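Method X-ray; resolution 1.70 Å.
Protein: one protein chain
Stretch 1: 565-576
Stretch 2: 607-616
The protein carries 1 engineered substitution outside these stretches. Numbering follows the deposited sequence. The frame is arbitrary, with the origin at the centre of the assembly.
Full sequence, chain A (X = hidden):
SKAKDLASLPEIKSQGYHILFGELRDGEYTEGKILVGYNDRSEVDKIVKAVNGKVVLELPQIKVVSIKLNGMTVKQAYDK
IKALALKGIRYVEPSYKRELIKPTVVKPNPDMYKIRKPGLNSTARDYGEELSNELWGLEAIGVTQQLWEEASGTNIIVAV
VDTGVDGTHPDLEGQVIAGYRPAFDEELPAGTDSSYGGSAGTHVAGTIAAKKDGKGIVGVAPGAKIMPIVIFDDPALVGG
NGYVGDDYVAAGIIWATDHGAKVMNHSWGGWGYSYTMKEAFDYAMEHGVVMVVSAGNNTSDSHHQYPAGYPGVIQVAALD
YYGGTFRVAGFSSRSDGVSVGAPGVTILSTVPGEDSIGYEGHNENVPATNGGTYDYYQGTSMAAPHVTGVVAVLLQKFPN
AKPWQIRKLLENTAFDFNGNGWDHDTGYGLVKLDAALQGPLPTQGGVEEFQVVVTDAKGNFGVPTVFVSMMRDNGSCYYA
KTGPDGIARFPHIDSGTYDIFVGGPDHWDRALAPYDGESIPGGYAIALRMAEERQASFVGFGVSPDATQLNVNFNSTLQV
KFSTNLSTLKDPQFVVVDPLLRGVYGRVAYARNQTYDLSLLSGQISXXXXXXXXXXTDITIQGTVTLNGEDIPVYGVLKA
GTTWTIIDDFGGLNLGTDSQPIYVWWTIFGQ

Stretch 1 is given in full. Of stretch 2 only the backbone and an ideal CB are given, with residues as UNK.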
ATOM      1  N   ASN A 565      31.377  36.390 -17.568  1.00 24.55           N
ATOM      2  CA  ASN A 565      31.271  37.780 -17.983  1.00 26.59           C
ATOM      3  C   ASN A 565      30.373  37.839 -19.222  1.00 27.33           C
ATOM      4  O   ASN A 565      30.703  37.259 -20.253  1.00 28.00           O
ATOM      5  CB  ASN A 565      32.660  38.337 -18.313  1.00 29.03           C
ATOM      6  CG  ASN A 565      32.594  39.657 -19.052  1.00 30.55           C
ATOM      7  OD1 ASN A 565      31.709  40.476 -18.803  1.00 32.43           O
ATOM      8  ND2 ASN A 565      33.543  39.879 -19.956  1.00 33.58           N
ATOM      9  N   LEU A 566      29.241  38.528 -19.117  1.00 28.85           N
ATOM     10  CA  LEU A 566      28.307  38.639 -20.238  1.00 29.38           C
ATOM     11  C   LEU A 566      28.212  40.069 -20.754  1.00 31.65           C
ATOM     12  O   LEU A 566      27.172  40.481 -21.273  1.00 31.44           O
ATOM     13  CB  LEU A 566      26.910  38.170 -19.808  1.00 29.15           C
ATOM     14  CG  LEU A 566      26.779  36.731 -19.294  1.00 27.40           C
ATOM     15  CD1 LEU A 566      25.318  36.422 -18.959  1.00 26.44           C
ATOM     16  CD2 LEU A 566      27.274  35.773 -20.354  1.00 27.07           C
ATOM     17  N   SER A 567      29.301  40.822 -20.616  1.00 32.67           N
ATOM     18  CA  SER A 567      29.331  42.215 -21.052  1.00 34.99           C
ATOM     19  C   SER A 567      29.134  42.352 -22.560  1.00 35.18           C
ATOM     20  O   SER A 567      28.742  43.416 -23.043  1.00 36.18           O
ATOM     21  CB  SER A 567      30.658  42.863 -20.647  1.00 35.80           C
ATOM     22  OG  SER A 567      31.749  42.213 -21.280  1.00 40.08           O
ATOM     23  N   THR A 568      29.403  41.274 -23.290  1.00 35.23           N
ATOM     24  CA  THR A 568      29.259  41.259 -24.742  1.00 35.62           C
ATOM     25  C   THR A 568      27.806  41.060 -25.162  1.00 35.87           C
ATOM     26  O   THR A 568      27.481  41.146 -26.345  1.00 36.03           O
ATOM     27  CB  THR A 568      30.081  40.130 -25.385  1.00 36.01           C
ATOM     28  OG1 THR A 568      29.655  38.869 -24.855  1.00 36.81           O
ATOM     29  CG2 THR A 568      31.566  40.322 -25.106  1.00 37.13           C
ATOM     30  N   LEU A 569      26.941  40.774 -24.196  1.00 34.69           N
ATOM     31  CA  LEU A 569      25.529  40.567 -24.483  1.00 33.41           C
ATOM     32  C   LEU A 569      24.752  41.847 -24.234  1.00 33.77           C
ATOM     33  O   LEU A 569      25.149  42.676 -23.413  1.00 34.80           O
ATOM     34  CB  LEU A 569      24.957  39.439 -23.612  1.00 31.65           C
ATOM     35  CG  LEU A 569      25.497  38.032 -23.887  1.00 30.15           C
ATOM     36  CD1 LEU A 569      24.767  37.012 -23.024  1.00 31.08           C
ATOM     37  CD2 LEU A 569      25.314  37.696 -25.354  1.00 30.61           C
ATOM     38  N   LYS A 570      23.640  41.995 -24.946  1.00 34.11           N
ATOM     39  CA  LYS A 570      22.789  43.168 -24.827  1.00 34.43           C
ATOM     40  C   LYS A 570      21.740  42.933 -23.746  1.00 34.50           C
ATOM     41  O   LYS A 570      20.896  42.042 -23.873  1.00 34.25           O
ATOM     42  CB  LYS A 570      22.094  43.447 -26.165  1.00 35.76           C
ATOM     43  CG  LYS A 570      21.964  44.921 -26.511  1.00 38.18           C
ATOM     44  CD  LYS A 570      21.191  45.691 -25.459  1.00 39.67           C
ATOM     45  CE  LYS A 570      21.315  47.192 -25.694  1.00 41.79           C
ATOM     46  NZ  LYS A 570      20.581  47.982 -24.666  1.00 42.99           N
ATOM     47  N   ASP A 571      21.807  43.740 -22.692  1.00 34.62           N
ATOM     48  CA  ASP A 571      20.886  43.671 -21.564  1.00 34.55           C
ATOM     49  C   ASP A 571      20.614  42.250 -21.088  1.00 33.38           C
ATOM     50  O   ASP A 571      19.486  41.765 -21.162  1.00 34.04           O
ATOM     51  CB  ASP A 571      19.554  44.345 -21.915  1.00 36.90           C
ATOM     52  CG  ASP A 571      19.726  45.790 -22.333  1.00 39.29           C
ATOM     53  OD1 ASP A 571      20.532  46.501 -21.696  1.00 40.61           O
ATOM     54  OD2 ASP A 571      19.045  46.214 -23.292  1.00 40.46           O
ATOM     55  N   PRO A 572      21.650  41.558 -20.601  1.00 32.15           N
ATOM     56  CA  PRO A 572      21.443  40.188 -20.126  1.00 29.78           C
ATOM     57  C   PRO A 572      20.631  40.173 -18.826  1.00 28.61           C
ATOM     58  O   PRO A 572      20.839  40.996 -17.932  1.00 26.51           O
ATOM     59  CB  PRO A 572      22.871  39.678 -19.925  1.00 31.48           C
ATOM     60  CG  PRO A 572      23.603  40.923 -19.498  1.00 30.27           C
ATOM     61  CD  PRO A 572      23.066  41.958 -20.470  1.00 30.45           C
ATOM     62  N   GLN A 573      19.692  39.243 -18.726  1.00 27.68           N
ATOM     63  CA  GLN A 573      18.899  39.149 -17.517  1.00 25.73           C
ATOM     64  C   GLN A 573      18.801  37.715 -17.033  1.00 24.65           C
ATOM     65  O   GLN A 573      18.758  36.778 -17.831  1.00 22.77           O
ATOM     66  CB  GLN A 573      17.483  39.689 -17.736  1.00 30.00           C
ATOM     67  CG  GLN A 573      17.409  41.142 -18.143  1.00 32.72           C
ATOM     68  CD  GLN A 573      15.996  41.671 -18.092  1.00 36.19           C
ATOM     69  OE1 GLN A 573      15.436  41.864 -17.008  1.00 37.35           O
ATOM     70  NE2 GLN A 573      15.397  41.896 -19.263  1.00 37.21           N
ATOM     71  N   PHE A 574      18.792  37.571 -15.712  1.00 22.84           N
ATOM     72  CA  PHE A 574      18.646  36.286 -15.044  1.00 22.84           C
ATOM     73  C   PHE A 574      17.144  36.126 -14.898  1.00 21.61           C
ATOM     74  O   PHE A 574      16.454  37.045 -14.457  1.00 20.73           O
ATOM     75  CB  PHE A 574      19.301  36.327 -13.662  1.00 22.87           C
ATOM     76  CG  PHE A 574      18.914  35.179 -12.763  1.00 20.47           C
ATOM     77  CD1 PHE A 574      18.929  33.864 -13.228  1.00 19.74           C
ATOM     78  CD2 PHE A 574      18.580  35.413 -11.436  1.00 21.55           C
ATOM     79  CE1 PHE A 574      18.622  32.796 -12.383  1.00 17.80           C
ATOM     80  CE2 PHE A 574      18.269  34.351 -10.580  1.00 21.09           C
ATOM     81  CZ  PHE A 574      18.292  33.041 -11.058  1.00 19.79           C
ATOM     82  N   VAL A 575      16.643  34.961 -15.280  1.00 21.78           N
ATOM     83  CA  VAL A 575      15.217  34.699 -15.229  1.00 21.40           C
ATOM     84  C   VAL A 575      14.882  33.421 -14.498  1.00 19.46           C
ATOM     85  O   VAL A 575      15.541  32.404 -14.687  1.00 19.40           O
ATOM     86  CB  VAL A 575      14.646  34.571 -16.645  1.00 23.91           C
ATOM     87  CG1 VAL A 575      13.120  34.516 -16.595  1.00 24.36           C
ATOM     88  CG2 VAL A 575      15.119  35.743 -17.495  1.00 25.17           C
ATOM     89  N   VAL A 576      13.854  33.486 -13.662  1.00 19.45           N
ATOM     90  CA  VAL A 576      13.384  32.311 -12.934  1.00 18.82           C
ATOM     91  C   VAL A 576      12.137  31.915 -13.713  1.00 20.05           C
ATOM     92  O   VAL A 576      11.171  32.682 -13.808  1.00 18.72           O
ATOM     93  CB  VAL A 576      13.039  32.654 -11.480  1.00 19.65           C
ATOM     94  CG1 VAL A 576      12.480  31.426 -10.784  1.00 20.61           C
ATOM     95  CG2 VAL A 576      14.284  33.142 -10.759  1.00 18.72           C
ATOM     96  N   UNK A 607      16.162  27.884 -14.082  1.00 18.08           N
ATOM     97  CA  UNK A 607      16.913  29.133 -14.231  1.00 20.30           C
ATOM     98  C   UNK A 607      17.304  29.378 -15.674  1.00 18.45           C
ATOM     99  O   UNK A 607      17.700  28.463 -16.375  1.00 18.23           O
ATOM    100  CB  UNK A 607      18.165  29.112 -13.352  1.00 20.30           C
ATOM    101  N   UNK A 608      17.197  30.618 -16.115  1.00 21.11           N
ATOM    102  CA  UNK A 608      17.585  30.897 -17.482  1.00 22.53           C
ATOM    103  C   UNK A 608      18.214  32.260 -17.622  1.00 22.37           C
ATOM    104  O   UNK A 608      18.304  33.037 -16.671  1.00 20.75           O
ATOM    105  CB  UNK A 608      16.374  30.785 -18.410  1.00 22.53           C
ATOM    106  N   UNK A 609      18.660  32.541 -18.836  1.00 23.13           N
ATOM    107  CA  UNK A 609      19.252  33.817 -19.156  1.00 24.00           C
ATOM    108  C   UNK A 609      18.681  34.235 -20.504  1.00 22.66           C
ATOM    109  O   UNK A 609      18.506  33.409 -21.402  1.00 20.26           O
ATOM    110  CB  UNK A 609      20.780  33.746 -19.177  1.00 24.00           C
ATOM    111  N   UNK A 610      18.336  35.509 -20.613  1.00 23.83           N
ATOM    112  CA  UNK A 610      17.821  36.050 -21.864  1.00 25.54           C
ATOM    113  C   UNK A 610      18.586  37.332 -22.183  1.00 25.95           C
ATOM    114  O   UNK A 610      19.082  38.013 -21.287  1.00 24.78           O
ATOM    115  CB  UNK A 610      16.316  36.311 -21.778  1.00 25.54           C
ATOM    116  N   UNK A 611      18.681  37.640 -23.469  1.00 26.66           N
ATOM    117  CA  UNK A 611      19.363  38.843 -23.939  1.00 28.91           C
ATOM    118  C   UNK A 611      18.475  39.459 -25.020  1.00 29.17           C
ATOM    119  O   UNK A 611      17.781  38.736 -25.731  1.00 27.99           O
ATOM    120  CB  UNK A 611      20.765  38.533 -24.468  1.00 28.91           C
ATOM    121  N   UNK A 612      18.501  40.786 -25.142  1.00 30.42           N
ATOM    122  CA  UNK A 612      17.675  41.491 -26.124  1.00 32.61           C
ATOM    123  C   UNK A 612      18.075  41.144 -27.558  1.00 33.16           C
ATOM    124  O   UNK A 612      17.219  40.979 -28.428  1.00 34.66           O
ATOM    125  CB  UNK A 612      17.778  43.002 -25.909  1.00 32.61           C
ATOM    126  N   UNK A 613      19.378  41.033 -27.797  1.00 34.03           N
ATOM    127  CA  UNK A 613      19.889  40.705 -29.124  1.00 33.96           C
ATOM    128  C   UNK A 613      20.536  39.325 -29.129  1.00 33.47           C
ATOM    129  O   UNK A 613      21.126  38.903 -28.140  1.00 33.39           O
ATOM    130  CB  UNK A 613      20.894  41.762 -29.587  1.00 33.96           C
ATOM    131  N   UNK A 614      20.428  38.600 -30.251  1.00 33.48           N
ATOM    132  CA  UNK A 614      20.999  37.259 -30.388  1.00 34.17           C
ATOM    133  C   UNK A 614      22.506  37.223 -30.188  1.00 35.13           C
ATOM    134  O   UNK A 614      23.215  38.151 -30.571  1.00 35.73           O
ATOM    135  CB  UNK A 614      20.661  36.692 -31.768  1.00 34.17           C
ATOM    136  N   UNK A 615      22.990  36.145 -29.583  1.00 35.27           N
ATOM    137  CA  UNK A 615      24.416  35.996 -29.334  1.00 35.33           C
ATOM    138  C   UNK A 615      25.176  35.830 -30.644  1.00 35.46           C
ATOM    139  O   UNK A 615      24.776  35.061 -31.521  1.00 33.73           O
ATOM    140  CB  UNK A 615      24.677  34.803 -28.413  1.00 35.33           C
ATOM    141  N   UNK A 616      26.288  36.545 -30.761  1.00 35.62           N
ATOM    142  CA  UNK A 616      27.101  36.485 -31.965  1.00 35.48           C
ATOM    143  C   UNK A 616      27.828  35.153 -32.063  1.00 35.14           C
ATOM    144  O   UNK A 616      28.043  34.633 -33.156  1.00 35.91           O
ATOM    145  CB  UNK A 616      28.105  37.639 -31.990  1.00 35.48           C
TER

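Positions 607 to 610 run antiparallel to Q573–V576, so their CB atoms alternate between the sheet face carrying F574 and V576 and the face carrying Q573 and V575. At 607 the CB lies on the former, with the ideal CB 3.8 Å from F574 CE1. Any sizeable apolar side chain, aliphatic or aromatic, could cover that ring. The deposited residue is F607 (chi1 m); its CD1 meets the edge of the F574 ring, 3.8 Å from F574 CZ, and the two rings lie oblique, with planes at 46°.

Position 608 faces the V575 side. Its backbone makes a two-way pair with V575, 608 N to V575 O at 2.8 Å and V575 N to 608 O at 2.9 Å, which asks nothing of a side chain. Phi/psi of -145/176 is open to most residues, and the ideal CB stands 4.1 Å from V575 O without a clash. The residue is G608, so its contribution here is entirely backbone.

At 609 the CB returns to the F574 face, 5.3 Å from L566 CD1. That methyl offers an apolar partner to a longer side chain, so isoleucine, leucine or methionine would suit. I609 (m, t) extends its CD1 to 4.1 Å from L566 CD1.

Position 610 closes the ladder, with 610 N to Q573 O at 3.1 Å and Q573 N to 610 O at 2.9 Å. Its CB shares a face with the amide of Q573 and the methyls of V575, a mixed setting for a long polar or an apolar side chain. Q610 (p, t) has an aliphatic portion that can lie beside V575.

At 611 the ideal CB is 3.6 Å from K570 O, an acceptor that invites a short hydroxyl: serine or threonine. T611 (t) donates from OG1 to K570 O at 2.7 Å.

Position 612 gives its N to the same K570 O at 3.0 Å, so one carbonyl accepts twice. Its CB points toward stretch 1, near the K570–D571 salt bridge, where a polar or a flexible aliphatic chain could fit. L612 places CD2 3.8 Å from D571 OD2.

The CB at 613 is 4.0 Å from K570 CB, suiting an aliphatic chain; L613 CD1 packs 3.6 Å from K570 CG. A water accepts from K570 N (2.9 Å) and donates to L613 O (2.7 Å).

Position 614 points away and its phi of -59° permits proline: P614. At 615 a small apolar group suffices, and A615 CB is 4.3 Å from L569 CD2. At 616 nothing of stretch 1 lies within 5.5 Å of the ideal CB, so stretch 1 sets no preference; the residue is A616.

Stretch 2 (607-616) FGIQTLLPAA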
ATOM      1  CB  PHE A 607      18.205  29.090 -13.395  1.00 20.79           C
ATOM      2  CG  PHE A 607      17.993  28.728 -11.951  1.00 22.56           C
ATOM      3  CD1 PHE A 607      17.077  29.425 -11.178  1.00 24.28           C
ATOM      4  CD2 PHE A 607      18.744  27.714 -11.355  1.00 24.48           C
ATOM      5  CE1 PHE A 607      16.904  29.128  -9.830  1.00 25.33           C
ATOM      6  CE2 PHE A 607      18.582  27.406 -10.006  1.00 24.93           C
ATOM      7  CZ  PHE A 607      17.657  28.117  -9.242  1.00 26.76           C
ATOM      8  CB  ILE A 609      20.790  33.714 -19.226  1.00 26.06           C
ATOM      9  CG1 ILE A 609      21.330  33.437 -17.822  1.00 27.96           C
ATOM     10  CG2 ILE A 609      21.384  34.999 -19.780  1.00 27.01           C
ATOM     11  CD1 ILE A 609      22.806  33.424 -17.709  1.00 34.39           C
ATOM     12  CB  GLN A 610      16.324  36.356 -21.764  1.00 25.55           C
ATOM     13  CG  GLN A 610      15.943  37.379 -20.706  1.00 30.25           C
ATOM     14  CD  GLN A 610      14.479  37.806 -20.806  1.00 32.31           C
ATOM     15  OE1 GLN A 610      14.163  38.905 -21.279  1.00 34.98           O
ATOM     16  NE2 GLN A 610      13.581  36.928 -20.371  1.00 31.34           N
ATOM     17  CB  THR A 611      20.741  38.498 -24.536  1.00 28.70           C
ATOM     18  OG1 THR A 611      21.329  39.677 -25.102  1.00 33.82           O
ATOM     19  CG2 THR A 611      20.597  37.441 -25.609  1.00 28.99           C
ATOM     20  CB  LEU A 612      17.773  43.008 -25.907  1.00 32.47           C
ATOM     21  CG  LEU A 612      16.721  43.891 -26.596  1.00 33.67           C
ATOM     22  CD1 LEU A 612      15.341  43.572 -26.031  1.00 33.91           C
ATOM     23  CD2 LEU A 612      17.047  45.364 -26.370  1.00 34.90           C
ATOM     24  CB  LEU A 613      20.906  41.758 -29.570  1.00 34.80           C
ATOM     25  CG  LEU A 613      20.383  43.198 -29.657  1.00 35.34           C
ATOM     26  CD1 LEU A 613      21.531  44.143 -29.969  1.00 34.92           C
ATOM     27  CD2 LEU A 613      19.301  43.291 -30.732  1.00 35.66           C
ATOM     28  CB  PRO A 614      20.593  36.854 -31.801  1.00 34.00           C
ATOM     29  CG  PRO A 614      20.539  38.162 -32.520  1.00 33.87           C
ATOM     30  CD  PRO A 614      19.838  39.046 -31.525  1.00 34.24           C
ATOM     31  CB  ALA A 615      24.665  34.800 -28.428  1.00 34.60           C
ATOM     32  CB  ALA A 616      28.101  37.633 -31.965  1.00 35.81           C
TER
HETATM   33  O   HOH W   1      23.329  40.015 -26.976  1.00 46.85           O
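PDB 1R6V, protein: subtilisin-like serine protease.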